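Local structure of amino acid adenylation domain-containing protein (6ULY) at residues I227-L232 with I336-V341; D172-I177 with H191-V196; N199-V204 with N234-C239; R328-M333 with V340-A345. The protein selects a keto acid and probably activates it with ATP as an acyl adenylate, serving as the adenylation domain of a nonribosomal depsipeptide synthetase module. All blocks are in the same frame, centred on the assembly; numbering follows the deposited sequence.

Contact 1 lies in the middle of the group. It shares strand 338-342 with contact 4 (centres 11 Å apart) and helix 224-237 with contact 3 (centres 9 Å apart). Contacts 1 and 4 both touch the keto acyl adenylate, contact 1 at the branched acyl end and contact 4 also at the adenosine. Helix 193-207 packs against both: its start belongs to contact 2 and its middle to contact 3, where Asn-199 ND2 is hydrogen-bonded to Ala-339 O of contact 1 at 2.7 Å. Contact 2 meets contact 1 through Leu-232 CD1 and Val-196 CG1, 3.4 Å apart, but lies about 22 Å from contact 4, centre to centre.

Contact 1. Residues I227-L232 with I336-V341. With QA7 (5'-O-{(S)-hydroxy[(4-methyl-2-oxopentanoyl)oxy]phosphoryl}adenosine), chain C.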
# COMPACT_ATOMS: atom_id res chain seq x y z
N ILE A 227 13.26 -5.51 21.13
CA ILE A 227 14.56 -4.84 21.18
C ILE A 227 14.54 -3.68 22.17
O ILE A 227 15.46 -3.53 22.97
CB ILE A 227 14.98 -4.40 19.77
CG1 ILE A 227 16.34 -3.68 19.81
CG2 ILE A 227 13.92 -3.51 19.11
CD1 ILE A 227 17.48 -4.53 20.38
N VAL A 228 13.48 -2.87 22.15
CA VAL A 228 13.44 -1.67 22.98
C VAL A 228 12.71 -1.95 24.29
O VAL A 228 13.29 -1.84 25.37
CB VAL A 228 12.78 -0.49 22.25
CG1 VAL A 228 12.76 0.75 23.14
CG2 VAL A 228 13.50 -0.21 20.94
N MET A 229 11.42 -2.30 24.20
CA MET A 229 10.60 -2.37 25.41
C MET A 229 11.19 -3.32 26.44
O MET A 229 10.96 -3.15 27.64
CB MET A 229 9.18 -2.79 25.06
CG MET A 229 8.24 -2.78 26.26
SD MET A 229 6.53 -3.18 25.84
CE MET A 229 6.69 -4.88 25.29
N PHE A 230 11.96 -4.32 26.01
CA PHE A 230 12.54 -5.29 26.93
C PHE A 230 14.06 -5.27 26.88
O PHE A 230 14.69 -4.84 27.85
CB PHE A 230 11.97 -6.68 26.66
CG PHE A 230 10.80 -7.02 27.53
CD1 PHE A 230 10.89 -8.01 28.49
CD2 PHE A 230 9.62 -6.30 27.43
CE1 PHE A 230 9.82 -8.30 29.31
CE2 PHE A 230 8.54 -6.58 28.25
CZ PHE A 230 8.65 -7.58 29.19
N HIS A 231 14.68 -5.68 25.78
CA HIS A 231 16.13 -5.83 25.78
C HIS A 231 16.82 -4.54 26.23
O HIS A 231 17.61 -4.55 27.17
CB HIS A 231 16.63 -6.26 24.40
CG HIS A 231 18.12 -6.36 24.30
ND1 HIS A 231 18.87 -7.13 25.16
CD2 HIS A 231 18.99 -5.77 23.45
CE1 HIS A 231 20.15 -7.02 24.83
NE2 HIS A 231 20.25 -6.19 23.81
N LEU A 232 16.52 -3.42 25.57
CA LEU A 232 17.20 -2.17 25.91
C LEU A 232 16.75 -1.64 27.27
O LEU A 232 17.57 -1.11 28.03
CB LEU A 232 16.99 -1.12 24.82
CG LEU A 232 17.75 -1.37 23.51
CD1 LEU A 232 17.44 -0.27 22.51
CD2 LEU A 232 19.25 -1.49 23.75
N ILE A 336 7.53 4.84 17.08
CA ILE A 336 7.60 5.62 18.32
C ILE A 336 8.35 4.82 19.38
O ILE A 336 8.14 5.02 20.59
CB ILE A 336 6.19 6.02 18.79
CG1 ILE A 336 5.31 4.78 19.01
CG2 ILE A 336 5.51 6.94 17.76
CD1 ILE A 336 3.89 5.10 19.42
N SER A 337 9.22 3.91 18.94
CA SER A 337 10.17 3.20 19.81
C SER A 337 9.49 2.24 20.78
O SER A 337 9.98 2.02 21.88
CB SER A 337 11.04 4.19 20.59
OG SER A 337 11.81 4.99 19.71
N SER A 338 8.37 1.64 20.35
CA SER A 338 7.65 0.60 21.10
C SER A 338 6.55 1.24 21.94
O SER A 338 5.87 2.16 21.47
CB SER A 338 8.61 -0.26 21.95
OG SER A 338 8.90 0.29 23.23
N ALA A 339 6.33 0.76 23.16
CA ALA A 339 5.12 1.13 23.89
C ALA A 339 5.19 2.57 24.37
O ALA A 339 6.24 3.07 24.75
CB ALA A 339 4.92 0.20 25.08
N VAL A 340 4.03 3.24 24.34
CA VAL A 340 3.90 4.60 24.86
C VAL A 340 2.74 4.74 25.83
O VAL A 340 2.56 5.80 26.42
CB VAL A 340 3.75 5.62 23.71
CG1 VAL A 340 5.02 5.65 22.87
CG2 VAL A 340 2.54 5.30 22.84
N VAL A 341 1.94 3.68 26.02
CA VAL A 341 0.88 3.66 27.02
C VAL A 341 0.93 2.31 27.74
O VAL A 341 1.19 1.28 27.11
CB VAL A 341 -0.52 3.88 26.40
CG1 VAL A 341 -0.68 5.33 25.94
CG2 VAL A 341 -0.76 2.92 25.25
C01 QA7 C . 3.48 -2.59 23.07
C02 QA7 C . 4.31 -3.09 21.95
C03 QA7 C . 5.75 -2.70 22.16
C04 QA7 C . 3.63 -2.61 20.71
C05 QA7 C . 4.48 -2.12 19.58
C06 QA7 C . 4.26 -2.67 18.21
C10 QA7 C . 2.29 -1.28 15.71
C11 QA7 C . 0.95 -1.44 15.47
C12 QA7 C . 0.16 -0.18 16.03
C13 QA7 C . -0.94 -0.61 16.30
C14 QA7 C . -0.76 -2.21 16.68
C16 QA7 C . 0.07 -2.32 18.90
C18 QA7 C . -1.71 -2.59 20.04
C19 QA7 C . -2.72 -2.78 20.98
C21 QA7 C . -4.25 -2.76 19.35
C23 QA7 C . -2.06 -2.50 18.76
N15 QA7 C . -0.92 -2.35 18.07
N17 QA7 C . -0.39 -2.47 20.11
N20 QA7 C . -3.95 -2.85 20.59
N22 QA7 C . -3.36 -2.60 18.44
N24 QA7 C . -2.39 -2.86 22.33
O07 QA7 C . 4.90 -2.18 17.13
O09 QA7 C . 3.04 -2.33 15.21
O25 QA7 C . 0.38 -2.55 16.30
O26 QA7 C . -1.89 -0.65 15.22
O27 QA7 C . 0.11 1.04 15.14
O28 QA7 C . 5.21 -3.62 15.24
O29 QA7 C . 5.21 -1.42 14.86
O30 QA7 C . 3.53 -3.52 18.09
O31 QA7 C . 5.24 -1.30 19.77
P08 QA7 C . 4.56 -2.41 15.60
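Met-229 and Ala-339 meet beside the acyl end of the bound adenylate and form the one apolar side-chain pair of the contact. The methionine CG stands anti to the backbone N (chi1 -176°), and a straight second torsion sends SD forward until it lies 3.8 Å from Ala-339 CB. The third torsion bends the chain, and CE too stays close to the ligand's C03. The two branch methyls of the ligand's 4-methyl-2-oxopentanoyl group lie against this pair, C03 at 3.8 Å from Met-229 SD and C01 at 3.7 Å from Ala-339 CB. The flexible, unbranched thioether and the small alanine methyl together make one apolar surface suited to a branched aliphatic tail.

Ser-338 makes the contacts with polar atoms. Its OG sits 3.6 Å from Met-229 CB, a van der Waals approach, and its CA comes within 3.3 Å of O31, the keto oxygen of the ligand. Val-228 directs its CG1 at the backbone of Ser-337 and lies 3.9 Å from Ser-338 OG. Ser-337 and Ser-338 together form a G1 beta bulge opposite Met-333, and this irregularity comes just where the strand starts to line the acyl pocket.

The helix and strand axes pass 7.7 Å apart at 98°, nearly perpendicular, so the helix meets the strand only through Val-228 and Met-229. Around them, helix 193-207 packs Asn-199 and Val-200 on Val-228, with Asn-199 also bonding Ala-339 O. Thr-416 O is hydrogen-bonded to Ser-337 OG, and helix 78-91 packs on Ile-227 through Phe-85.

Contact 2. Residues D172-I177 with H191-V196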
# COMPACT_ATOMS: atom_id res chain seq x y z
N ASP A 172 22.70 10.54 16.61
CA ASP A 172 23.12 9.55 15.64
C ASP A 172 22.06 8.46 15.51
O ASP A 172 21.41 8.09 16.49
CB ASP A 172 24.46 8.93 16.06
CG ASP A 172 25.61 9.90 15.98
OD1 ASP A 172 25.41 11.02 15.46
OD2 ASP A 172 26.72 9.55 16.43
N SER A 173 21.87 7.97 14.29
CA SER A 173 21.01 6.82 14.08
C SER A 173 21.59 5.59 14.78
O SER A 173 22.78 5.29 14.62
CB SER A 173 20.84 6.55 12.59
OG SER A 173 20.16 7.62 11.96
N VAL A 174 20.77 4.89 15.54
CA VAL A 174 21.22 3.74 16.32
C VAL A 174 20.83 2.42 15.66
O VAL A 174 21.60 1.45 15.72
CB VAL A 174 20.70 3.83 17.77
CG1 VAL A 174 19.18 3.68 17.81
CG2 VAL A 174 21.38 2.78 18.65
N PHE A 175 19.66 2.35 15.02
CA PHE A 175 19.33 1.18 14.22
C PHE A 175 18.14 1.50 13.31
O PHE A 175 17.38 2.44 13.55
CB PHE A 175 19.01 -0.05 15.08
CG PHE A 175 17.78 0.10 15.95
CD1 PHE A 175 16.52 -0.11 15.43
CD2 PHE A 175 17.90 0.41 17.29
CE1 PHE A 175 15.39 0.02 16.23
CE2 PHE A 175 16.79 0.53 18.09
CZ PHE A 175 15.53 0.33 17.56
N PHE A 176 18.03 0.71 12.25
CA PHE A 176 16.83 0.62 11.44
C PHE A 176 15.97 -0.54 11.91
O PHE A 176 16.47 -1.52 12.47
CB PHE A 176 17.18 0.41 9.96
CG PHE A 176 17.95 1.53 9.34
CD1 PHE A 176 17.32 2.72 9.01
CD2 PHE A 176 19.30 1.39 9.07
CE1 PHE A 176 18.03 3.75 8.42
CE2 PHE A 176 20.01 2.42 8.49
CZ PHE A 176 19.37 3.60 8.16
N ILE A 177 14.66 -0.44 11.67
CA ILE A 177 13.75 -1.54 11.94
C ILE A 177 12.64 -1.50 10.90
O ILE A 177 12.13 -0.43 10.56
CB ILE A 177 13.20 -1.51 13.38
CG1 ILE A 177 12.28 -2.72 13.62
CG2 ILE A 177 12.47 -0.22 13.66
CD1 ILE A 177 12.08 -3.07 15.09
N HIS A 191 15.88 5.09 13.72
CA HIS A 191 15.83 5.62 15.07
C HIS A 191 17.19 6.15 15.49
O HIS A 191 18.22 5.77 14.94
CB HIS A 191 15.36 4.56 16.07
CG HIS A 191 13.87 4.49 16.23
ND1 HIS A 191 13.15 5.48 16.85
CD2 HIS A 191 12.98 3.54 15.86
CE1 HIS A 191 11.87 5.16 16.84
NE2 HIS A 191 11.74 3.98 16.25
N SER A 192 17.17 7.01 16.49
CA SER A 192 18.38 7.56 17.09
C SER A 192 18.50 7.06 18.53
O SER A 192 17.56 6.51 19.10
CB SER A 192 18.35 9.09 17.06
OG SER A 192 17.40 9.58 17.99
N HIS A 193 19.69 7.25 19.11
CA HIS A 193 19.86 6.95 20.52
C HIS A 193 18.85 7.72 21.36
O HIS A 193 18.30 7.19 22.34
CB HIS A 193 21.28 7.30 20.98
CG HIS A 193 22.36 6.59 20.21
ND1 HIS A 193 22.93 5.41 20.64
CD2 HIS A 193 22.98 6.91 19.05
CE1 HIS A 193 23.85 5.03 19.78
NE2 HIS A 193 23.91 5.93 18.81
N ARG A 194 18.59 8.98 21.00
CA ARG A 194 17.72 9.84 21.80
C ARG A 194 16.29 9.33 21.80
O ARG A 194 15.65 9.25 22.86
CB ARG A 194 17.78 11.28 21.27
CG ARG A 194 17.12 12.30 22.18
CD ARG A 194 17.05 13.68 21.55
NE ARG A 194 18.37 14.21 21.20
CZ ARG A 194 19.21 14.78 22.06
NH1 ARG A 194 18.89 14.89 23.34
NH2 ARG A 194 20.38 15.24 21.63
N SER A 195 15.75 8.99 20.63
CA SER A 195 14.36 8.55 20.57
C SER A 195 14.17 7.22 21.28
O SER A 195 13.18 7.04 22.01
CB SER A 195 13.90 8.46 19.11
OG SER A 195 14.76 7.65 18.33
N VAL A 196 15.10 6.29 21.10
CA VAL A 196 14.99 5.00 21.79
C VAL A 196 15.11 5.20 23.30
O VAL A 196 14.25 4.75 24.07
CB VAL A 196 16.05 4.03 21.25
CG1 VAL A 196 16.07 2.76 22.07
CG2 VAL A 196 15.78 3.73 19.78
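Val-174 and His-193 meet methyl over ring: CG2 lies 3.8 Å from the imidazole centroid, 26° off the ring normal, a CH-pi contact. CG2 can reach the ring because it stands anti to the backbone N, which turns CG1 instead to Val-196 CG2, 3.9 Å away. The same Val-196 methyl approaches Phe-175 CE2 at 3.8 Å, so beta-branched and aromatic side chains fill the gap between strand and helix.

Backbone bonds join the antiparallel strands around the non-hydrogen-bonded pair Ser-173 and Ser-192. Val-174 N donates to His-191 O at 2.8 Å, and His-191 N to Phe-175 O at 3.0 Å. Past the strand end, His-193 N reaches Asp-172 O, extending the pairing into the first helical turn.

A capping box starts that helix. Ser-195 N gives to Ser-192 OG at 3.2 Å and Ser-192 N to Ser-195 OG at 3.1 Å; small hydroxyls fit both posts. Ser-195 OG also shares a hydrogen bond with His-191 ND1 in the ring plane, while NE2 is bonded to Ser-334 O.

The loop joining the two strands carries the Ser/Thr/Gly-rich A3 core motif of adenylation domains; strand 94-97 flanks strand 173-178, and helix 224-237 packs Val-228 on Phe-175 and Val-196.

Contact 3. Residues N199-V204 with N234-C239; sequences NVKGTV and NVYTGC
Lys-201 lays CG, CD and CE across the phenol end of Tyr-236, the two side chains crossing at about a right angle, and so the methylenes of a charged residue provide an apolar surface. CE lies 3.4 Å from Tyr-236 OH and 3.8 Å from Tyr-236 CE2, with CG 3.6 Å from the same hydroxyl oxygen. Beyond CG the lysine chain is extended throughout, which carries NZ clear of the ring to the backbone carbonyls of Val-11, Gln-13 and Ala-15. Those three hydrogen bonds satisfy an ammonium group on a largely buried residue, and lysine suits the place because its arm is apolar until the very end.

Val-200 fills the other end of the tyrosine. Its CG1 touches Tyr-236 CG at 3.6 Å, close to where the ring joins its CB, and the two side chains meet obliquely. Tyr-236 CG is anti to the backbone N (chi1 179°), on the side facing helix 193-207, and the ring beyond it lies between the contacts with Val-200 CG1 and Lys-201.

The two are neighbouring helices of the AMP-binding fold, meeting here at a partly buried place, and helix 224-237 ends at this contact in a Schellman motif. Cys-239 N returns to Asn-234 O at 3.0 Å, and Gly-238 takes the positive-phi C-prime position, which glycine adopts readily. Just before this turn, Thr-237 CG2 lies 3.8 Å from Val-204 CG2, the two side chains sliding past each other in opposite directions. Val-204 CG2 also brushes Tyr-236 CD1 at 4.2 Å. Helix 18-26 adds Val-21 to the surroundings of Tyr-236.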
# COMPACT_ATOMS: atom_id res chain seq x y z
N ASN A 199 12.06 6.55 25.01
CA ASN A 199 11.06 5.53 25.28
C ASN A 199 11.48 4.64 26.44
O ASN A 199 10.67 4.31 27.32
CB ASN A 199 10.81 4.69 24.03
CG ASN A 199 9.71 3.67 24.23
OD1 ASN A 199 9.89 2.67 24.94
ND2 ASN A 199 8.57 3.91 23.61
N VAL A 200 12.76 4.24 26.47
CA VAL A 200 13.25 3.41 27.56
C VAL A 200 13.04 4.12 28.89
O VAL A 200 12.49 3.55 29.85
CB VAL A 200 14.73 3.06 27.34
CG1 VAL A 200 15.37 2.62 28.64
CG2 VAL A 200 14.87 1.98 26.28
N LYS A 201 13.46 5.39 28.98
CA LYS A 201 13.35 6.12 30.23
C LYS A 201 11.90 6.36 30.61
O LYS A 201 11.53 6.24 31.78
CB LYS A 201 14.12 7.44 30.13
CG LYS A 201 15.61 7.23 29.96
CD LYS A 201 16.35 8.53 29.68
CE LYS A 201 17.85 8.29 29.58
NZ LYS A 201 18.60 9.52 29.24
N GLY A 202 11.05 6.69 29.63
CA GLY A 202 9.63 6.79 29.92
C GLY A 202 9.04 5.48 30.37
O GLY A 202 8.25 5.43 31.32
N THR A 203 9.42 4.38 29.71
CA THR A 203 8.89 3.07 30.07
C THR A 203 9.34 2.66 31.47
O THR A 203 8.54 2.13 32.25
CB THR A 203 9.33 2.03 29.04
OG1 THR A 203 8.66 2.27 27.80
CG2 THR A 203 9.03 0.61 29.52
N VAL A 204 10.61 2.91 31.81
CA VAL A 204 11.11 2.56 33.14
C VAL A 204 10.35 3.33 34.21
O VAL A 204 10.00 2.77 35.26
CB VAL A 204 12.62 2.82 33.22
CG1 VAL A 204 13.11 2.72 34.66
CG2 VAL A 204 13.37 1.83 32.33
N ASN A 234 16.05 -3.51 29.67
CA ASN A 234 16.73 -4.38 30.62
C ASN A 234 18.19 -3.97 30.80
O ASN A 234 18.69 -3.88 31.93
CB ASN A 234 16.63 -5.84 30.17
CG ASN A 234 15.22 -6.37 30.24
OD1 ASN A 234 14.43 -5.98 31.09
ND2 ASN A 234 14.89 -7.27 29.32
N VAL A 235 18.89 -3.72 29.69
CA VAL A 235 20.28 -3.27 29.79
C VAL A 235 20.36 -1.92 30.49
O VAL A 235 21.27 -1.67 31.29
CB VAL A 235 20.94 -3.23 28.40
CG1 VAL A 235 22.43 -2.93 28.51
CG2 VAL A 235 20.72 -4.54 27.66
N TYR A 236 19.41 -1.03 30.20
CA TYR A 236 19.42 0.30 30.81
C TYR A 236 19.24 0.21 32.32
O TYR A 236 19.92 0.92 33.08
CB TYR A 236 18.31 1.17 30.21
CG TYR A 236 18.25 2.56 30.80
CD1 TYR A 236 17.40 2.84 31.87
CD2 TYR A 236 19.03 3.59 30.30
CE1 TYR A 236 17.34 4.11 32.42
CE2 TYR A 236 18.98 4.86 30.84
CZ TYR A 236 18.13 5.12 31.90
OH TYR A 236 18.07 6.39 32.43
N THR A 237 18.31 -0.63 32.78
CA THR A 237 18.19 -0.89 34.21
C THR A 237 19.27 -1.83 34.72
O THR A 237 19.42 -1.98 35.93
CB THR A 237 16.81 -1.49 34.53
OG1 THR A 237 16.68 -2.77 33.90
CG2 THR A 237 15.70 -0.56 34.04
N GLY A 238 20.03 -2.46 33.82
CA GLY A 238 21.04 -3.41 34.23
C GLY A 238 20.50 -4.66 34.90
O GLY A 238 21.25 -5.35 35.59
N CYS A 239 19.22 -4.96 34.72
CA CYS A 239 18.59 -6.10 35.37
C CYS A 239 18.89 -7.39 34.61
O CYS A 239 19.45 -7.38 33.51
CB CYS A 239 17.08 -5.88 35.49
SG CYS A 239 16.11 -6.28 33.99

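Contact 4. Residues R328-M333 with V340-A345. With QA7 (5'-O-{(S)-hydroxy[(4-methyl-2-oxopentanoyl)oxy]phosphoryl}adenosine), chain C.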
# COMPACT_ATOMS: atom_id res chain seq x y z
N ARG A 328 -0.54 -6.14 32.07
CA ARG A 328 -0.53 -4.71 31.75
C ARG A 328 -0.73 -4.51 30.26
O ARG A 328 0.22 -4.65 29.47
CB ARG A 328 0.78 -4.08 32.21
CG ARG A 328 1.02 -4.24 33.70
CD ARG A 328 2.22 -3.46 34.19
NE ARG A 328 2.61 -3.88 35.53
CZ ARG A 328 3.72 -3.49 36.15
NH1 ARG A 328 4.57 -2.66 35.55
NH2 ARG A 328 3.99 -3.94 37.36
N PRO A 329 -1.95 -4.22 29.81
CA PRO A 329 -2.14 -3.86 28.40
C PRO A 329 -1.25 -2.68 28.01
O PRO A 329 -1.00 -1.78 28.81
CB PRO A 329 -3.63 -3.50 28.32
CG PRO A 329 -4.25 -4.25 29.45
CD PRO A 329 -3.23 -4.29 30.54
N ALA A 330 -0.76 -2.71 26.77
CA ALA A 330 0.11 -1.65 26.29
C ALA A 330 -0.05 -1.52 24.78
O ALA A 330 -0.45 -2.46 24.09
CB ALA A 330 1.57 -1.93 26.64
N PHE A 331 0.25 -0.32 24.27
CA PHE A 331 0.21 -0.05 22.85
C PHE A 331 1.45 0.73 22.45
O PHE A 331 1.98 1.55 23.22
CB PHE A 331 -1.04 0.75 22.45
CG PHE A 331 -0.83 1.68 21.29
CD1 PHE A 331 -0.86 1.21 19.99
CD2 PHE A 331 -0.57 3.02 21.50
CE1 PHE A 331 -0.66 2.07 18.92
CE2 PHE A 331 -0.36 3.88 20.44
CZ PHE A 331 -0.40 3.40 19.15
N GLY A 332 1.92 0.48 21.23
CA GLY A 332 3.04 1.24 20.71
C GLY A 332 3.24 0.91 19.24
O GLY A 332 2.49 0.14 18.64
N MET A 333 4.28 1.52 18.68
CA MET A 333 4.62 1.30 17.28
C MET A 333 6.13 1.38 17.14
O MET A 333 6.81 2.06 17.92
CB MET A 333 3.97 2.34 16.35
CG MET A 333 2.50 2.61 16.61
SD MET A 333 1.82 3.91 15.55
CE MET A 333 2.05 3.17 13.93
N VAL A 340 4.03 3.24 24.34
CA VAL A 340 3.90 4.60 24.86
C VAL A 340 2.74 4.74 25.83
O VAL A 340 2.56 5.80 26.42
CB VAL A 340 3.75 5.62 23.71
CG1 VAL A 340 5.02 5.65 22.87
CG2 VAL A 340 2.54 5.30 22.84
N VAL A 341 1.94 3.68 26.02
CA VAL A 341 0.88 3.66 27.02
C VAL A 341 0.93 2.31 27.74
O VAL A 341 1.19 1.28 27.11
CB VAL A 341 -0.52 3.88 26.40
CG1 VAL A 341 -0.68 5.33 25.94
CG2 VAL A 341 -0.76 2.92 25.25
N PHE A 342 0.66 2.33 29.04
CA PHE A 342 0.58 1.13 29.86
C PHE A 342 -0.62 1.24 30.79
O PHE A 342 -0.82 2.28 31.42
CB PHE A 342 1.85 0.92 30.69
CG PHE A 342 3.06 0.56 29.88
CD1 PHE A 342 3.34 -0.76 29.58
CD2 PHE A 342 3.94 1.54 29.45
CE1 PHE A 342 4.46 -1.10 28.84
CE2 PHE A 342 5.07 1.21 28.72
CZ PHE A 342 5.32 -0.11 28.41
N SER A 343 -1.42 0.18 30.86
CA SER A 343 -2.58 0.12 31.74
C SER A 343 -2.25 -0.74 32.96
O SER A 343 -1.80 -1.88 32.82
CB SER A 343 -3.79 -0.46 31.00
OG SER A 343 -4.86 -0.71 31.90
N PHE A 344 -2.48 -0.19 34.15
CA PHE A 344 -2.21 -0.88 35.41
C PHE A 344 -3.49 -1.22 36.16
O PHE A 344 -3.49 -1.29 37.39
CB PHE A 344 -1.30 -0.03 36.31
CG PHE A 344 -0.14 0.57 35.59
CD1 PHE A 344 1.05 -0.12 35.47
CD2 PHE A 344 -0.23 1.84 35.05
CE1 PHE A 344 2.13 0.44 34.81
CE2 PHE A 344 0.85 2.41 34.39
CZ PHE A 344 2.03 1.70 34.28
N ALA A 345 -4.59 -1.44 35.44
CA ALA A 345 -5.91 -1.56 36.03
C ALA A 345 -6.57 -2.91 35.82
O ALA A 345 -7.67 -3.12 36.33
CB ALA A 345 -6.83 -0.47 35.48
C01 QA7 C . 3.48 -2.59 23.07
C02 QA7 C . 4.31 -3.09 21.95
C03 QA7 C . 5.75 -2.70 22.16
C04 QA7 C . 3.63 -2.61 20.71
C05 QA7 C . 4.48 -2.12 19.58
C06 QA7 C . 4.26 -2.67 18.21
C10 QA7 C . 2.29 -1.28 15.71
C11 QA7 C . 0.95 -1.44 15.47
C12 QA7 C . 0.16 -0.18 16.03
C13 QA7 C . -0.94 -0.61 16.30
C14 QA7 C . -0.76 -2.21 16.68
C16 QA7 C . 0.07 -2.32 18.90
C18 QA7 C . -1.71 -2.59 20.04
C19 QA7 C . -2.72 -2.78 20.98
C21 QA7 C . -4.25 -2.76 19.35
C23 QA7 C . -2.06 -2.50 18.76
N15 QA7 C . -0.92 -2.35 18.07
N17 QA7 C . -0.39 -2.47 20.11
N20 QA7 C . -3.95 -2.85 20.59
N22 QA7 C . -3.36 -2.60 18.44
N24 QA7 C . -2.39 -2.86 22.33
O07 QA7 C . 4.90 -2.18 17.13
O09 QA7 C . 3.04 -2.33 15.21
O25 QA7 C . 0.38 -2.55 16.30
O26 QA7 C . -1.89 -0.65 15.22
O27 QA7 C . 0.11 1.04 15.14
O28 QA7 C . 5.21 -3.62 15.24
O29 QA7 C . 5.21 -1.42 14.86
O30 QA7 C . 3.53 -3.52 18.09
O31 QA7 C . 5.24 -1.30 19.77
P08 QA7 C . 4.56 -2.41 15.60
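Phe-331 holds chi1 at 148°, well off a staggered value, and this places CG so that the ring edge comes to Val-341 CG2; that methyl occupies the crowded position between backbone N and carbonyl carbon and lies 3.6 Å from Phe-331 CB. Val-340 CG2, in the same setting, lies beside Phe-331 CE2. Both valines face this phenylalanine, a classic beta bulge. On the other side of the sheet Ala-330 CB meets Phe-342 CD1 at 3.6 Å, where a small residue makes room for the large ring.

The antiparallel hairpin is bonded by Val-340 N to Phe-331 O at 2.9 Å and Ser-343 N to Pro-329 O at 2.9 Å, while Phe-331 N to Val-341 O is weak.

The first strand also binds the adenylate. Ala-330 O accepts from the adenine amino nitrogen N24 at 2.6 Å, and QA7 N17 lies near the edge of the Phe-331 ring. Gly-332 C comes within 3.0 Å of the keto oxygen O31, where a CB would clash, so glycine is well suited. The Phe-Gly pair belongs to the A5 core motif of adenylation domains.

At the far end Arg-328 CD rests 3.8 Å from Phe-344 CD1, and NH1 is bonded to Asn-207 OD1. Strand 297-301 runs parallel alongside strand 327-333, strand 385-386 borders strand 338-342, and helix 193-207 packs on Phe-342.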